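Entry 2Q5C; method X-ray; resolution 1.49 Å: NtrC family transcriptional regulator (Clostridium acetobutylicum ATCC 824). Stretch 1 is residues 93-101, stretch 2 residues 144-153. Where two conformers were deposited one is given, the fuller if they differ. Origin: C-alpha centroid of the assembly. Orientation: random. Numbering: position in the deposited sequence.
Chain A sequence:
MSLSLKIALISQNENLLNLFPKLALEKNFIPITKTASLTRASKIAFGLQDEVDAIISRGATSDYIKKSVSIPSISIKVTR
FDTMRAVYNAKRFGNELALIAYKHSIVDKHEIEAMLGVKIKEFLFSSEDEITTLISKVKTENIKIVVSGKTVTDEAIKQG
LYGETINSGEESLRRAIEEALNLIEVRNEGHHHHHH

Stretch 1 (93-101) FGNELALIA
Stretch 2 (144-153) KIVVSGKTVT

I145 is the apolar centre of this contact, with 129 Å² of its own surface covered by the other stretch, out of 550 Å² buried over both sides. Its CA-to-CB bond points toward the other stretch, and chi1 m (-54°) with chi2 t (162°) carries CD1 to 3.5 Å from CD2 of L97 (m, t; -38°, 174°) and 3.6 Å from CB of F93 (chi1 m, -59°). I145 CD1 lies 3.5 Å from G94 N. A CB on G94 would be tight against I145 CD1, at 3.1 Å, and glycine avoids this; its phi/psi of 158/178 also suits a residue without a side chain.

Two parallel strands, 96-101 and 145-148, carry the rest, their axes 4.7 Å apart at closest and crossing at -30°. Build both extended, near -107/119 at L99 and -115/119 at V147, and pair L97 with I145, A98 with V146, L99 with V147 and I100 with S148, CA atoms about 5 Å apart. L99 (t, p) and V147 (t) share one face, L99 CD1 meeting V147 CG1 at 3.8 Å; A98 and V146 (t) share the other. The small A98 leaves its CB 4.3 Å from V146 CG2, while I100 (m, t) extends CD1 to 3.8 Å from both V146 CG1 and V152 CG1, linking strand to helix; V152 is chi1 t, phi/psi -67/-46.

Nearly linear backbone hydrogen bonds fix the register: A98 N to I145 O, 2.8 Å; V147 N to A98 O, 2.8 Å; I100 N to V147 O, 3.0 Å.

Polar groups finish the ends. At one, a water donates to E96 O (2.8 Å) and accepts from K144 N (2.9 Å). At the other, buried S148, chi1 t and phi/psi -169/-171, donates from OG to I100 O at 2.7 Å, a short side chain extending the pairing. G149 sits at the N-cap position, right before the helix, whose first turn is closed by T153 N donating to G149 O at 2.9 Å.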

# COMPACT_ATOMS: atom_id res chain seq x y z
N PHE A 93 18.71 11.26 2.11
CA PHE A 93 19.39 11.06 0.82
C PHE A 93 19.62 12.34 0.06
O PHE A 93 20.47 12.37 -0.84
CB PHE A 93 18.61 10.09 -0.08
CG PHE A 93 18.40 8.73 0.50
CD1 PHE A 93 19.48 7.89 0.76
CD2 PHE A 93 17.12 8.26 0.74
CE1 PHE A 93 19.27 6.61 1.28
CE2 PHE A 93 16.90 6.97 1.24
CZ PHE A 93 17.98 6.15 1.51
N GLY A 94 18.83 13.37 0.34
CA GLY A 94 18.88 14.63 -0.40
C GLY A 94 17.57 15.37 -0.22
O GLY A 94 16.67 14.85 0.45
N ASN A 95 17.44 16.57 -0.79
CA ASN A 95 16.20 17.34 -0.63
C ASN A 95 15.24 17.33 -1.82
O ASN A 95 14.11 17.80 -1.69
CB ASN A 95 16.46 18.78 -0.16
CG ASN A 95 17.62 19.43 -0.88
OD1 ASN A 95 17.68 19.45 -2.11
ND2 ASN A 95 18.54 20.00 -0.10
N GLU A 96 15.68 16.81 -2.97
CA GLU A 96 14.82 16.79 -4.15
C GLU A 96 14.31 15.38 -4.39
O GLU A 96 15.08 14.47 -4.59
CB GLU A 96 15.51 17.36 -5.41
CG GLU A 96 14.59 17.20 -6.63
CD GLU A 96 14.95 18.05 -7.86
OE1 GLU A 96 16.16 18.23 -8.14
OE2 GLU A 96 14.00 18.51 -8.54
N LEU A 97 12.99 15.23 -4.34
CA LEU A 97 12.38 13.90 -4.35
C LEU A 97 11.28 13.79 -5.38
O LEU A 97 10.64 14.79 -5.70
CB LEU A 97 11.74 13.63 -2.97
CG LEU A 97 12.44 14.12 -1.70
CD1 LEU A 97 11.57 13.88 -0.47
CD2 LEU A 97 13.76 13.43 -1.54
N ALA A 98 11.02 12.57 -5.84
CA ALA A 98 9.80 12.28 -6.60
C ALA A 98 8.84 11.59 -5.67
O ALA A 98 9.22 10.61 -5.03
CB ALA A 98 10.10 11.36 -7.79
N LEU A 99 7.61 12.10 -5.60
CA LEU A 99 6.57 11.42 -4.82
C LEU A 99 5.62 10.82 -5.83
O LEU A 99 5.02 11.55 -6.64
CB LEU A 99 5.86 12.46 -3.97
CG LEU A 99 4.69 11.96 -3.11
CD1 LEU A 99 5.16 10.94 -2.10
CD2 LEU A 99 4.11 13.18 -2.43
N ILE A 100 5.48 9.50 -5.79
CA ILE A 100 4.69 8.80 -6.79
C ILE A 100 3.44 8.24 -6.13
O ILE A 100 3.53 7.47 -5.16
CB ILE A 100 5.50 7.69 -7.52
CG1 ILE A 100 6.70 8.34 -8.25
CG2 ILE A 100 4.59 6.90 -8.50
CD1 ILE A 100 7.58 7.40 -9.02
N ALA A 101 2.29 8.66 -6.62
CA ALA A 101 1.03 8.20 -6.02
C ALA A 101 0.15 7.51 -7.05
O ALA A 101 0.23 7.81 -8.24
CB ALA A 101 0.28 9.34 -5.42
N LYS A 144 16.89 11.64 -7.93
CA LYS A 144 17.57 10.44 -7.49
C LYS A 144 16.87 9.69 -6.35
O LYS A 144 17.35 8.64 -5.93
CB LYS A 144 19.00 10.78 -7.07
CG LYS A 144 19.76 11.55 -8.17
CD LYS A 144 21.22 11.66 -7.88
CE LYS A 144 21.94 12.34 -9.04
NZ LYS A 144 21.26 13.63 -9.42
N ILE A 145 15.75 10.24 -5.88
CA ILE A 145 15.07 9.71 -4.68
C ILE A 145 13.59 9.60 -5.00
O ILE A 145 12.98 10.55 -5.44
CB ILE A 145 15.25 10.67 -3.50
CG1 ILE A 145 16.73 11.01 -3.24
CG2 ILE A 145 14.63 10.06 -2.22
CD1 ILE A 145 16.94 12.24 -2.41
N VAL A 146 13.04 8.41 -4.75
CA VAL A 146 11.61 8.16 -5.00
C VAL A 146 10.91 7.73 -3.70
O VAL A 146 11.40 6.82 -3.01
CB VAL A 146 11.45 7.03 -6.03
CG1 VAL A 146 9.98 6.60 -6.16
CG2 VAL A 146 11.97 7.47 -7.38
N VAL A 147 9.78 8.37 -3.40
CA VAL A 147 8.94 8.04 -2.21
C VAL A 147 7.63 7.54 -2.78
O VAL A 147 6.95 8.25 -3.52
CB VAL A 147 8.70 9.29 -1.38
CG1 VAL A 147 7.79 8.98 -0.18
CG2 VAL A 147 10.00 9.85 -0.89
N SER A 148 7.29 6.29 -2.46
CA SER A 148 6.08 5.69 -3.01
C SER A 148 5.79 4.39 -2.30
O SER A 148 6.43 4.05 -1.30
CB SER A 148 6.26 5.41 -4.52
OG SER A 148 5.03 5.17 -5.20
N GLY A 149 4.83 3.66 -2.83
CA GLY A 149 4.61 2.29 -2.37
C GLY A 149 5.72 1.33 -2.79
O GLY A 149 6.56 1.64 -3.65
N LYS A 150 5.70 0.14 -2.21
CA LYS A 150 6.80 -0.80 -2.33
C LYS A 150 7.10 -1.27 -3.75
O LYS A 150 8.27 -1.43 -4.11
CB LYS A 150 6.54 -2.03 -1.42
CG LYS A 150 7.68 -3.04 -1.34
CD LYS A 150 8.96 -2.43 -0.80
CE LYS A 150 9.83 -3.48 -0.08
NZ LYS A 150 10.23 -4.63 -0.96
N THR A 151 6.08 -1.52 -4.57
CA THR A 151 6.37 -1.99 -5.93
C THR A 151 7.12 -0.89 -6.69
O THR A 151 8.09 -1.16 -7.44
CB THR A 151 5.08 -2.38 -6.64
OG1 THR A 151 4.37 -3.30 -5.79
CG2 THR A 151 5.37 -3.04 -7.95
N VAL A 152 6.67 0.34 -6.50
CA VAL A 152 7.32 1.49 -7.14
C VAL A 152 8.73 1.71 -6.60
O VAL A 152 9.65 1.96 -7.39
CB VAL A 152 6.45 2.73 -7.02
CG1 VAL A 152 7.16 3.96 -7.58
CG2 VAL A 152 5.14 2.52 -7.78
N THR A 153 8.92 1.67 -5.27
CA THR A 153 10.27 1.93 -4.76
C THR A 153 11.21 0.82 -5.15
O THR A 153 12.40 1.08 -5.38
CB THR A 153 10.31 2.22 -3.24
OG1 THR A 153 9.74 1.12 -2.53
CG2 THR A 153 9.52 3.49 -2.93
O HOH W 1 17.26 13.96 -6.23